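Octenoyl-CoA reductase/carboxylase (Streptomyces sp., PDB 4A0S) probably catalyses the NADPH-dependent reductive carboxylation of 2-octenoyl-CoA, fixing carbon dioxide into an extender unit for cinnabaramide polyketide biosynthesis. Local coordinates at residues S73-T78 with S199-G204; G231-Y236 with I309-T314; C397-V400 with R404-G407. All coordinates share one frame; numbering follows the deposited sequence.

How the interactions relate
The three interactions follow one another along the chain, yet all converge on one NADP molecule. Centres of interactions 1 and 2 lie about 12 Å apart, as do those of 1 and 3; interactions 2 and 3 are about 15 Å apart. Helix 200-210 packs against helix 232-243, and just before the former Ser199 meets Tyr236, hydroxyl to hydroxyl. Ile74 and Tyr76 lean on Val400 of helix 393-401, joining interactions 1 and 3, and Ser235 packs on Gly407. Interaction 2 joins strand 309-312 of the parallel Rossmann sheet to the start of helix 232-243; the others bring loops and helices beside it, so the cofactor lies where the two halves of the reductase fold meet.

Interaction 1. Residues S73-T78 with S199-G204; sequences SINYNT and SPLCAG. With NAP (NADP nicotinamide-adenine-dinucleotide phosphate), chain F.
Leu201 points its side chain at Asn75, which approaches from the opposite direction. Its CB lies 3.7 Å from Asn75 OD1, and CG, placed anti to the backbone N (chi1 -176°), stays beside the same oxygen, 3.8 Å from Asn75 OD1. There the chain forks. CD1 packs 3.7 Å from Asn75 CG and also touches Asn77 ND2. CD2 is wedged more tightly, 3.1 Å from Asn75 OD1. On the nicotinamide, NADP C5N is 3.3 Å from Leu201 CD2. This is the cleft of a medium-chain dehydrogenase/reductase fold, where the turn leading from strand 64-73 into helix 76-82, with Asn75 at its N-cap position, meets helix 200-210; the octanoyl-CoA also touches Leu201 and Asn77. Cys202 continues the wall, its SG lying 3.4 Å from Asn75 OD1 and equally close to NADP O1N. The Asn75 amide is oriented from its other end, because ND2 gives a hydrogen bond to Asp116, whose carboxylate also receives Leu201 N; Asn77 ND2 is likewise held by Ser115. On the cofactor's diphosphate, O2A meets the Tyr76 ring in its plane, 3.3 Å from CD2.

Interaction 2. Residues G231-Y236 with I309-T314; sequences GGLGSY and IVFEHT. With NAP (NADP nicotinamide-adenine-dinucleotide phosphate), chain F.
Gly231 O, just before the helix from which Leu233 reaches Phe311 and His313, is gripped from opposite faces of its carbonyl plane by a single residue. Ser235 N comes to one side, and Ser235 OG to the other at 2.6 Å, standing 36° out of that plane. The turn so fixed aims its next two amides at the NADP diphosphate: Gly232 N bonds to O1A at 2.7 Å, nearly straight at 167°, and Leu233 N to O2N at 2.8 Å. Here is the glycine-rich turn of a Rossmann fold, with the start of helix 232-243 set against the phosphates, where the helix dipole would probably help to offset their charge. At Gly231 a CB would run into O5B of the cofactor, so the diphosphate can lie directly on the backbone.

Across the contact stands strand 309-312, the neighbour of strand 223-226 in the parallel sheet. Leu233 CB meets the edge of the Phe311 ring, in its plane, 3.8 Å from CE1. Further out, Leu233 CD1 rests over one face of the His313 imidazole in a CH-pi contact, 4.1 Å from the ring centroid and offset toward the rim. The same Leu233 CD1 comes within 3.2 Å of NADP O4D, while CD2 lies against the nicotinamide. His313 carries CG between its backbone N and carbonyl carbon (chi1 54°), which sets the ring beside both Leu233 and the nicotinamide ribose: ND1 is 3.5 Å from NADP C5D, and NE2 is tied to Trp227 O.

Interaction 3. Residues C397-V400 with R404-G407; sequences CRVV and RQVG. With NAP (NADP nicotinamide-adenine-dinucleotide phosphate), chain F.
Val399 and Gln405 pack closely where the chain turns back from helix 393-401, and the same turn opens to solvent at Arg404. On the tight side Val399 CG1 presses on Gln405 CB at 3.7 Å, and the carboxamide lies against the last turn of the helix with OE1 3.4 Å from Val400 CA. Val400 CG1 lies 3.8 Å from Gln405 NE2, with the Val400 side chain continuing to Tyr76 and Ile74 on its far side. The backbone closes this part: Arg404 N is firmly tied to Val399 O, 3.0 Å away in an almost straight bond of 175°. The loose side is the Arg404 side chain, which keeps little more than CB against the valine before the guanidinium extends into the exposed surface.

This loop links helix 393-401 to strand 408-412 in the enoyl reductase fold and carries Gln405 to the cofactor's diphosphate. A bend in the Gln405 chain (chi2 -69°) turns NE2 to the NADP phosphates, where it gives a bond to O2A at 2.9 Å and a weak one to O1A at 3.0 Å. A water also accepts from Gln405 NE2 at 3.2 Å and sits within 3.2 Å of Val400 O. A leucine here would probably leave both phosphate oxygens without this donor and the water without one of its mates. Gln405 is a neutral group, so it meets the diphosphate through N-H bonds alone and probably adds no positive charge to balance it.

Interaction 1. Residues S73-T78 with S199-G204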
loop_
_atom_site.group_PDB
_atom_site.type_symbol
_atom_site.label_atom_id
_atom_site.label_comp_id
_atom_site.label_asym_id
_atom_site.label_seq_id
_atom_site.Cartn_x
_atom_site.Cartn_y
_atom_site.Cartn_z
ATOM N N SER A 73 23.798 -16.419 18.465
ATOM C CA SER A 73 23.981 -15.135 19.102
ATOM C C SER A 73 23.072 -15.078 20.303
ATOM O O SER A 73 22.093 -15.843 20.400
ATOM C CB SER A 73 23.621 -14.006 18.135
ATOM O OG SER A 73 22.215 -13.865 18.053
ATOM N N ILE A 74 23.376 -14.168 21.218
ATOM C CA ILE A 74 22.406 -13.855 22.252
ATOM C C ILE A 74 21.427 -12.858 21.663
ATOM O O ILE A 74 21.830 -11.855 21.042
ATOM C CB ILE A 74 23.055 -13.275 23.523
ATOM C CG1 ILE A 74 24.162 -14.199 24.002
ATOM C CG2 ILE A 74 21.997 -13.065 24.608
ATOM C CD1 ILE A 74 23.670 -15.585 24.376
ATOM N N ASN A 75 20.148 -13.174 21.813
ATOM C CA ASN A 75 19.108 -12.240 21.512
ATOM C C ASN A 75 18.433 -11.889 22.783
ATOM O O ASN A 75 18.580 -12.588 23.786
ATOM C CB ASN A 75 18.130 -12.841 20.518
ATOM C CG ASN A 75 18.658 -12.755 19.138
ATOM O OD1 ASN A 75 18.683 -11.676 18.558
ATOM N ND2 ASN A 75 19.165 -13.859 18.629
ATOM N N TYR A 76 17.699 -10.793 22.768
ATOM C CA TYR A 76 17.075 -10.440 23.991
ATOM C C TYR A 76 16.092 -11.517 24.393
ATOM O O TYR A 76 15.930 -11.768 25.568
ATOM C CB TYR A 76 16.491 -9.025 23.993
ATOM C CG TYR A 76 16.688 -8.413 25.351
ATOM C CD1 TYR A 76 15.923 -8.843 26.430
ATOM C CD2 TYR A 76 17.673 -7.462 25.583
ATOM C CE1 TYR A 76 16.100 -8.329 27.703
ATOM C CE2 TYR A 76 17.865 -6.931 26.874
ATOM C CZ TYR A 76 17.068 -7.384 27.931
ATOM O OH TYR A 76 17.191 -6.874 29.213
ATOM N N ASN A 77 15.474 -12.189 23.419
ATOM C CA ASN A 77 14.514 -13.229 23.773
ATOM C C ASN A 77 15.173 -14.388 24.531
ATOM O O ASN A 77 14.519 -15.055 25.336
ATOM C CB ASN A 77 13.665 -13.714 22.579
ATOM C CG ASN A 77 14.479 -14.477 21.523
ATOM O OD1 ASN A 77 15.699 -14.525 21.568
ATOM N ND2 ASN A 77 13.782 -15.078 20.560
ATOM N N THR A 78 16.467 -14.584 24.285
ATOM C CA THR A 78 17.277 -15.550 25.018
ATOM C C THR A 78 17.305 -15.148 26.475
ATOM O O THR A 78 17.084 -15.977 27.357
ATOM C CB THR A 78 18.722 -15.614 24.463
ATOM O OG1 THR A 78 18.675 -15.687 23.030
ATOM C CG2 THR A 78 19.489 -16.836 25.039
ATOM N N SER A 199 23.121 -11.851 12.849
ATOM C CA SER A 199 22.228 -10.976 12.111
ATOM C C SER A 199 20.781 -11.395 11.911
ATOM O O SER A 199 19.910 -10.542 11.959
ATOM C CB SER A 199 22.842 -10.655 10.764
ATOM O OG SER A 199 24.022 -9.916 10.963
ATOM N N PRO A 200 20.515 -12.689 11.658
ATOM C CA PRO A 200 19.182 -12.969 11.107
ATOM C C PRO A 200 18.033 -12.411 11.928
ATOM O O PRO A 200 17.156 -11.738 11.374
ATOM C CB PRO A 200 19.138 -14.500 11.054
ATOM C CG PRO A 200 20.588 -14.865 10.784
ATOM C CD PRO A 200 21.374 -13.884 11.652
ATOM N N LEU A 201 18.041 -12.642 13.232
ATOM C CA LEU A 201 16.904 -12.231 14.046
ATOM C C LEU A 201 16.784 -10.713 14.102
ATOM O O LEU A 201 15.771 -10.161 13.700
ATOM C CB LEU A 201 16.983 -12.831 15.436
ATOM C CG LEU A 201 15.774 -12.534 16.315
ATOM C CD1 LEU A 201 15.577 -13.667 17.306
ATOM C CD2 LEU A 201 16.001 -11.265 17.023
ATOM N N CYS A 202 17.829 -10.045 14.578
ATOM C CA CYS A 202 17.776 -8.589 14.743
ATOM C C CYS A 202 17.717 -7.850 13.418
ATOM O O CYS A 202 16.958 -6.884 13.263
ATOM C CB CYS A 202 18.965 -8.110 15.560
ATOM S SG CYS A 202 18.744 -8.473 17.285
ATOM N N ALA A 203 18.540 -8.279 12.471
ATOM C CA ALA A 203 18.582 -7.609 11.201
ATOM C C ALA A 203 17.267 -7.831 10.462
ATOM O O ALA A 203 16.723 -6.891 9.900
ATOM C CB ALA A 203 19.741 -8.083 10.365
ATOM N N GLY A 204 16.775 -9.068 10.463
ATOM C CA GLY A 204 15.514 -9.369 9.776
ATOM C C GLY A 204 14.403 -8.541 10.399
ATOM O O GLY A 204 13.572 -7.951 9.700
HETATM P PA NAP F . 19.766 -5.236 22.905
HETATM O O1A NAP F . 20.895 -5.695 21.908
HETATM O O2A NAP F . 20.034 -5.444 24.366
HETATM O O5B NAP F . 19.567 -3.732 22.648
HETATM C C5B NAP F . 18.499 -3.104 23.327
HETATM C C4B NAP F . 18.864 -1.632 23.441
HETATM O O4B NAP F . 17.745 -1.009 24.088
HETATM C C3B NAP F . 20.104 -1.381 24.325
HETATM O O3B NAP F . 21.100 -0.880 23.456
HETATM C C2B NAP F . 19.700 -0.224 25.226
HETATM O O2B NAP F . 19.960 1.043 24.622
HETATM C C1B NAP F . 18.225 -0.363 25.352
HETATM N N9A NAP F . 17.945 -1.304 26.465
HETATM C C8A NAP F . 18.657 -2.363 26.884
HETATM N N7A NAP F . 18.031 -2.972 27.900
HETATM C C5A NAP F . 16.921 -2.279 28.110
HETATM C C6A NAP F . 15.909 -2.411 29.028
HETATM N N6A NAP F . 15.934 -3.418 29.900
HETATM N N1A NAP F . 14.912 -1.542 28.989
HETATM C C2A NAP F . 14.873 -0.563 28.089
HETATM N N3A NAP F . 15.833 -0.383 27.209
HETATM C C4A NAP F . 16.860 -1.238 27.206
HETATM O O3 NAP F . 18.376 -5.942 22.542
HETATM P PN NAP F . 17.766 -5.985 21.055
HETATM O O1N NAP F . 18.301 -7.359 20.518
HETATM O O2N NAP F . 18.028 -4.744 20.242
HETATM O O5D NAP F . 16.234 -6.161 21.467
HETATM C C5D NAP F . 15.618 -5.001 22.016
HETATM C C4D NAP F . 14.194 -5.399 22.284
HETATM O O4D NAP F . 13.638 -5.829 20.992
HETATM C C3D NAP F . 14.069 -6.613 23.205
HETATM O O3D NAP F . 12.921 -6.290 24.018
HETATM C C2D NAP F . 13.777 -7.766 22.268
HETATM O O2D NAP F . 13.007 -8.803 22.920
HETATM C C1D NAP F . 12.878 -7.034 21.291
HETATM N N1N NAP F . 13.034 -7.697 20.018
HETATM C C2N NAP F . 11.879 -8.039 19.349
HETATM C C3N NAP F . 12.049 -8.657 18.142
HETATM C C7N NAP F . 10.808 -9.036 17.433
HETATM O O7N NAP F . 9.691 -8.711 17.849
HETATM N N7N NAP F . 11.040 -9.770 16.378
HETATM C C4N NAP F . 13.310 -8.930 17.604
HETATM C C5N NAP F . 14.478 -8.580 18.259
HETATM C C6N NAP F . 14.333 -7.947 19.483
HETATM P P2B NAP F . 19.959 2.294 25.634
HETATM O O1X NAP F . 20.732 3.324 24.636
HETATM O O2X NAP F . 18.457 2.805 25.915
HETATM O O3X NAP F . 20.744 1.750 26.802
#

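Interaction 2. Residues G231-Y236 with I309-T314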
loop_
_atom_site.group_PDB
_atom_site.type_symbol
_atom_site.label_atom_id
_atom_site.label_comp_id
_atom_site.label_asym_id
_atom_site.label_seq_id
_atom_site.Cartn_x
_atom_site.Cartn_y
_atom_site.Cartn_z
ATOM N N GLY A 231 22.158 -1.252 20.361
ATOM C CA GLY A 231 21.904 -2.685 20.573
ATOM C C GLY A 231 21.740 -3.475 19.287
ATOM O O GLY A 231 22.041 -2.975 18.211
ATOM N N GLY A 232 21.269 -4.718 19.417
ATOM C CA GLY A 232 21.134 -5.628 18.293
ATOM C C GLY A 232 20.214 -5.079 17.213
ATOM O O GLY A 232 20.597 -4.979 16.056
ATOM N N LEU A 233 19.009 -4.686 17.591
ATOM C CA LEU A 233 18.090 -4.107 16.627
ATOM C C LEU A 233 18.574 -2.792 16.058
ATOM O O LEU A 233 18.547 -2.594 14.834
ATOM C CB LEU A 233 16.734 -3.855 17.259
ATOM C CG LEU A 233 15.867 -5.068 17.520
ATOM C CD1 LEU A 233 14.654 -4.573 18.284
ATOM C CD2 LEU A 233 15.495 -5.761 16.188
ATOM N N GLY A 234 18.995 -1.894 16.943
ATOM C CA GLY A 234 19.382 -0.542 16.523
ATOM C C GLY A 234 20.563 -0.592 15.589
ATOM O O GLY A 234 20.638 0.154 14.614
ATOM N N SER A 235 21.493 -1.496 15.869
ATOM C CA SER A 235 22.698 -1.605 15.073
ATOM C C SER A 235 22.397 -1.974 13.643
ATOM O O SER A 235 23.167 -1.643 12.742
ATOM C CB SER A 235 23.650 -2.622 15.677
ATOM O OG SER A 235 24.171 -2.115 16.894
ATOM N N TYR A 236 21.292 -2.664 13.424
ATOM C CA TYR A 236 20.869 -2.940 12.045
ATOM C C TYR A 236 19.943 -1.891 11.502
ATOM O O TYR A 236 20.051 -1.530 10.329
ATOM C CB TYR A 236 20.246 -4.318 11.927
ATOM C CG TYR A 236 21.275 -5.381 12.162
ATOM C CD1 TYR A 236 22.321 -5.574 11.257
ATOM C CD2 TYR A 236 21.223 -6.185 13.298
ATOM C CE1 TYR A 236 23.299 -6.559 11.479
ATOM C CE2 TYR A 236 22.186 -7.165 13.534
ATOM C CZ TYR A 236 23.217 -7.339 12.625
ATOM O OH TYR A 236 24.161 -8.305 12.843
ATOM N N ILE A 309 9.873 8.093 10.901
ATOM C CA ILE A 309 9.660 6.784 11.498
ATOM C C ILE A 309 10.394 6.782 12.818
ATOM O O ILE A 309 11.547 7.211 12.892
ATOM C CB ILE A 309 10.209 5.645 10.617
ATOM C CG1 ILE A 309 9.502 5.599 9.259
ATOM C CG2 ILE A 309 10.069 4.272 11.317
ATOM C CD1 ILE A 309 10.320 4.852 8.218
ATOM N N VAL A 310 9.715 6.304 13.849
ATOM C CA VAL A 310 10.350 6.079 15.117
ATOM C C VAL A 310 10.441 4.581 15.273
ATOM O O VAL A 310 9.445 3.862 15.195
ATOM C CB VAL A 310 9.558 6.672 16.278
ATOM C CG1 VAL A 310 10.280 6.420 17.575
ATOM C CG2 VAL A 310 9.329 8.155 16.037
ATOM N N PHE A 311 11.658 4.134 15.511
ATOM C CA PHE A 311 11.978 2.730 15.623
ATOM C C PHE A 311 11.948 2.404 17.107
ATOM O O PHE A 311 12.846 2.775 17.867
ATOM C CB PHE A 311 13.356 2.499 15.014
ATOM C CG PHE A 311 13.770 1.061 14.947
ATOM C CD1 PHE A 311 14.462 0.477 15.998
ATOM C CD2 PHE A 311 13.496 0.305 13.819
ATOM C CE1 PHE A 311 14.858 -0.863 15.936
ATOM C CE2 PHE A 311 13.901 -1.021 13.734
ATOM C CZ PHE A 311 14.575 -1.610 14.809
ATOM N N GLU A 312 10.857 1.764 17.518
ATOM C CA GLU A 312 10.617 1.426 18.903
ATOM C C GLU A 312 10.927 -0.011 19.262
ATOM O O GLU A 312 10.865 -0.909 18.430
ATOM C CB GLU A 312 9.161 1.707 19.252
ATOM C CG GLU A 312 8.975 3.007 19.925
ATOM C CD GLU A 312 9.384 2.951 21.379
ATOM O OE1 GLU A 312 9.611 1.847 21.894
ATOM O OE2 GLU A 312 9.455 4.013 22.006
ATOM N N HIS A 313 11.249 -0.218 20.533
ATOM C CA HIS A 313 11.414 -1.550 21.098
ATOM C C HIS A 313 11.787 -1.395 22.563
ATOM O O HIS A 313 11.709 -2.336 23.332
ATOM C CB HIS A 313 12.499 -2.316 20.371
ATOM C CG HIS A 313 13.798 -1.588 20.310
ATOM N ND1 HIS A 313 14.777 -1.727 21.271
ATOM C CD2 HIS A 313 14.288 -0.721 19.392
ATOM C CE1 HIS A 313 15.816 -0.978 20.944
ATOM N NE2 HIS A 313 15.541 -0.358 19.811
ATOM N N THR A 314 12.187 -0.180 22.923
ATOM C CA THR A 314 12.594 0.136 24.280
ATOM C C THR A 314 11.402 0.117 25.203
ATOM O O THR A 314 11.558 -0.149 26.382
ATOM C CB THR A 314 13.283 1.495 24.362
ATOM O OG1 THR A 314 12.755 2.363 23.349
ATOM C CG2 THR A 314 14.771 1.321 24.149
HETATM P PA NAP F . 19.766 -5.236 22.905
HETATM O O1A NAP F . 20.895 -5.695 21.908
HETATM O O2A NAP F . 20.034 -5.444 24.366
HETATM O O5B NAP F . 19.567 -3.732 22.648
HETATM C C5B NAP F . 18.499 -3.104 23.327
HETATM C C4B NAP F . 18.864 -1.632 23.441
HETATM O O4B NAP F . 17.745 -1.009 24.088
HETATM C C3B NAP F . 20.104 -1.381 24.325
HETATM O O3B NAP F . 21.100 -0.880 23.456
HETATM C C2B NAP F . 19.700 -0.224 25.226
HETATM O O2B NAP F . 19.960 1.043 24.622
HETATM C C1B NAP F . 18.225 -0.363 25.352
HETATM N N9A NAP F . 17.945 -1.304 26.465
HETATM C C8A NAP F . 18.657 -2.363 26.884
HETATM N N7A NAP F . 18.031 -2.972 27.900
HETATM C C5A NAP F . 16.921 -2.279 28.110
HETATM C C6A NAP F . 15.909 -2.411 29.028
HETATM N N6A NAP F . 15.934 -3.418 29.900
HETATM N N1A NAP F . 14.912 -1.542 28.989
HETATM C C2A NAP F . 14.873 -0.563 28.089
HETATM N N3A NAP F . 15.833 -0.383 27.209
HETATM C C4A NAP F . 16.860 -1.238 27.206
HETATM O O3 NAP F . 18.376 -5.942 22.542
HETATM P PN NAP F . 17.766 -5.985 21.055
HETATM O O1N NAP F . 18.301 -7.359 20.518
HETATM O O2N NAP F . 18.028 -4.744 20.242
HETATM O O5D NAP F . 16.234 -6.161 21.467
HETATM C C5D NAP F . 15.618 -5.001 22.016
HETATM C C4D NAP F . 14.194 -5.399 22.284
HETATM O O4D NAP F . 13.638 -5.829 20.992
HETATM C C3D NAP F . 14.069 -6.613 23.205
HETATM O O3D NAP F . 12.921 -6.290 24.018
HETATM C C2D NAP F . 13.777 -7.766 22.268
HETATM O O2D NAP F . 13.007 -8.803 22.920
HETATM C C1D NAP F . 12.878 -7.034 21.291
HETATM N N1N NAP F . 13.034 -7.697 20.018
HETATM C C2N NAP F . 11.879 -8.039 19.349
HETATM C C3N NAP F . 12.049 -8.657 18.142
HETATM C C7N NAP F . 10.808 -9.036 17.433
HETATM O O7N NAP F . 9.691 -8.711 17.849
HETATM N N7N NAP F . 11.040 -9.770 16.378
HETATM C C4N NAP F . 13.310 -8.930 17.604
HETATM C C5N NAP F . 14.478 -8.580 18.259
HETATM C C6N NAP F . 14.333 -7.947 19.483
HETATM P P2B NAP F . 19.959 2.294 25.634
HETATM O O1X NAP F . 20.732 3.324 24.636
HETATM O O2X NAP F . 18.457 2.805 25.915
HETATM O O3X NAP F . 20.744 1.750 26.802
#

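Interaction 3. Residues C397-V400 with R404-G407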
loop_
_atom_site.group_PDB
_atom_site.type_symbol
_atom_site.label_atom_id
_atom_site.label_comp_id
_atom_site.label_asym_id
_atom_site.label_seq_id
_atom_site.Cartn_x
_atom_site.Cartn_y
_atom_site.Cartn_z
ATOM N N CYS A 397 24.852 -14.176 27.594
ATOM C CA CYS A 397 23.473 -13.817 27.887
ATOM C C CYS A 397 23.366 -12.761 28.985
ATOM O O CYS A 397 22.658 -11.759 28.837
ATOM C CB CYS A 397 22.702 -15.062 28.281
ATOM S SG CYS A 397 20.959 -14.873 28.069
ATOM N N ARG A 398 24.095 -12.985 30.077
ATOM C CA ARG A 398 24.172 -12.025 31.164
ATOM C C ARG A 398 24.659 -10.681 30.644
ATOM O O ARG A 398 24.150 -9.635 31.036
ATOM C CB ARG A 398 25.125 -12.555 32.239
ATOM C CG ARG A 398 25.293 -11.666 33.456
ATOM C CD ARG A 398 23.991 -11.544 34.213
ATOM N NE ARG A 398 24.173 -10.875 35.492
ATOM C CZ ARG A 398 23.180 -10.408 36.243
ATOM N NH1 ARG A 398 21.920 -10.521 35.837
ATOM N NH2 ARG A 398 23.453 -9.814 37.398
ATOM N N VAL A 399 25.655 -10.702 29.773
ATOM C CA VAL A 399 26.170 -9.458 29.203
ATOM C C VAL A 399 25.032 -8.662 28.582
ATOM O O VAL A 399 24.855 -7.492 28.892
ATOM C CB VAL A 399 27.298 -9.724 28.171
ATOM C CG1 VAL A 399 27.453 -8.536 27.217
ATOM C CG2 VAL A 399 28.620 -10.036 28.888
ATOM N N VAL A 400 24.262 -9.316 27.713
ATOM C CA VAL A 400 23.112 -8.687 27.075
ATOM C C VAL A 400 22.051 -8.300 28.092
ATOM O O VAL A 400 21.513 -7.206 28.037
ATOM C CB VAL A 400 22.502 -9.584 25.975
ATOM C CG1 VAL A 400 21.168 -8.981 25.452
ATOM C CG2 VAL A 400 23.504 -9.747 24.852
ATOM N N ARG A 404 25.559 -4.623 28.739
ATOM C CA ARG A 404 26.978 -4.318 28.711
ATOM C C ARG A 404 27.546 -4.414 27.310
ATOM O O ARG A 404 28.726 -4.132 27.091
ATOM C CB ARG A 404 27.742 -5.253 29.645
ATOM C CG ARG A 404 27.542 -4.943 31.134
ATOM C CD ARG A 404 28.275 -5.958 31.998
ATOM N NE ARG A 404 29.723 -5.902 31.818
ATOM C CZ ARG A 404 30.510 -4.968 32.339
ATOM N NH1 ARG A 404 29.990 -3.990 33.064
ATOM N NH2 ARG A 404 31.821 -4.995 32.119
ATOM N N GLN A 405 26.704 -4.828 26.364
ATOM C CA GLN A 405 27.109 -4.960 24.982
ATOM C C GLN A 405 26.583 -3.824 24.105
ATOM O O GLN A 405 25.647 -3.133 24.455
ATOM C CB GLN A 405 26.584 -6.284 24.436
ATOM C CG GLN A 405 25.231 -6.214 23.747
ATOM C CD GLN A 405 24.056 -5.933 24.680
ATOM O OE1 GLN A 405 24.213 -5.746 25.886
ATOM N NE2 GLN A 405 22.865 -5.917 24.109
ATOM N N VAL A 406 27.223 -3.640 22.967
ATOM C CA VAL A 406 26.607 -2.925 21.881
ATOM C C VAL A 406 26.532 -3.938 20.754
ATOM O O VAL A 406 27.274 -4.937 20.758
ATOM C CB VAL A 406 27.405 -1.665 21.490
ATOM C CG1 VAL A 406 27.473 -0.732 22.678
ATOM C CG2 VAL A 406 28.820 -2.033 20.987
ATOM N N GLY A 407 25.622 -3.705 19.813
ATOM C CA GLY A 407 25.467 -4.605 18.707
ATOM C C GLY A 407 25.095 -5.983 19.191
ATOM O O GLY A 407 24.214 -6.144 20.035
HETATM P PA NAP F . 19.766 -5.236 22.905
HETATM O O1A NAP F . 20.895 -5.695 21.908
HETATM O O2A NAP F . 20.034 -5.444 24.366
HETATM O O5B NAP F . 19.567 -3.732 22.648
HETATM C C5B NAP F . 18.499 -3.104 23.327
HETATM C C4B NAP F . 18.864 -1.632 23.441
HETATM O O4B NAP F . 17.745 -1.009 24.088
HETATM C C3B NAP F . 20.104 -1.381 24.325
HETATM O O3B NAP F . 21.100 -0.880 23.456
HETATM C C2B NAP F . 19.700 -0.224 25.226
HETATM O O2B NAP F . 19.960 1.043 24.622
HETATM C C1B NAP F . 18.225 -0.363 25.352
HETATM N N9A NAP F . 17.945 -1.304 26.465
HETATM C C8A NAP F . 18.657 -2.363 26.884
HETATM N N7A NAP F . 18.031 -2.972 27.900
HETATM C C5A NAP F . 16.921 -2.279 28.110
HETATM C C6A NAP F . 15.909 -2.411 29.028
HETATM N N6A NAP F . 15.934 -3.418 29.900
HETATM N N1A NAP F . 14.912 -1.542 28.989
HETATM C C2A NAP F . 14.873 -0.563 28.089
HETATM N N3A NAP F . 15.833 -0.383 27.209
HETATM C C4A NAP F . 16.860 -1.238 27.206
HETATM O O3 NAP F . 18.376 -5.942 22.542
HETATM P PN NAP F . 17.766 -5.985 21.055
HETATM O O1N NAP F . 18.301 -7.359 20.518
HETATM O O2N NAP F . 18.028 -4.744 20.242
HETATM O O5D NAP F . 16.234 -6.161 21.467
HETATM C C5D NAP F . 15.618 -5.001 22.016
HETATM C C4D NAP F . 14.194 -5.399 22.284
HETATM O O4D NAP F . 13.638 -5.829 20.992
HETATM C C3D NAP F . 14.069 -6.613 23.205
HETATM O O3D NAP F . 12.921 -6.290 24.018
HETATM C C2D NAP F . 13.777 -7.766 22.268
HETATM O O2D NAP F . 13.007 -8.803 22.920
HETATM C C1D NAP F . 12.878 -7.034 21.291
HETATM N N1N NAP F . 13.034 -7.697 20.018
HETATM C C2N NAP F . 11.879 -8.039 19.349
HETATM C C3N NAP F . 12.049 -8.657 18.142
HETATM C C7N NAP F . 10.808 -9.036 17.433
HETATM O O7N NAP F . 9.691 -8.711 17.849
HETATM N N7N NAP F . 11.040 -9.770 16.378
HETATM C C4N NAP F . 13.310 -8.930 17.604
HETATM C C5N NAP F . 14.478 -8.580 18.259
HETATM C C6N NAP F . 14.333 -7.947 19.483
HETATM P P2B NAP F . 19.959 2.294 25.634
HETATM O O1X NAP F . 20.732 3.324 24.636
HETATM O O2X NAP F . 18.457 2.805 25.915
HETATM O O3X NAP F . 20.744 1.750 26.802
HETATM O O HOH W 1 21.028 -4.484 26.370
#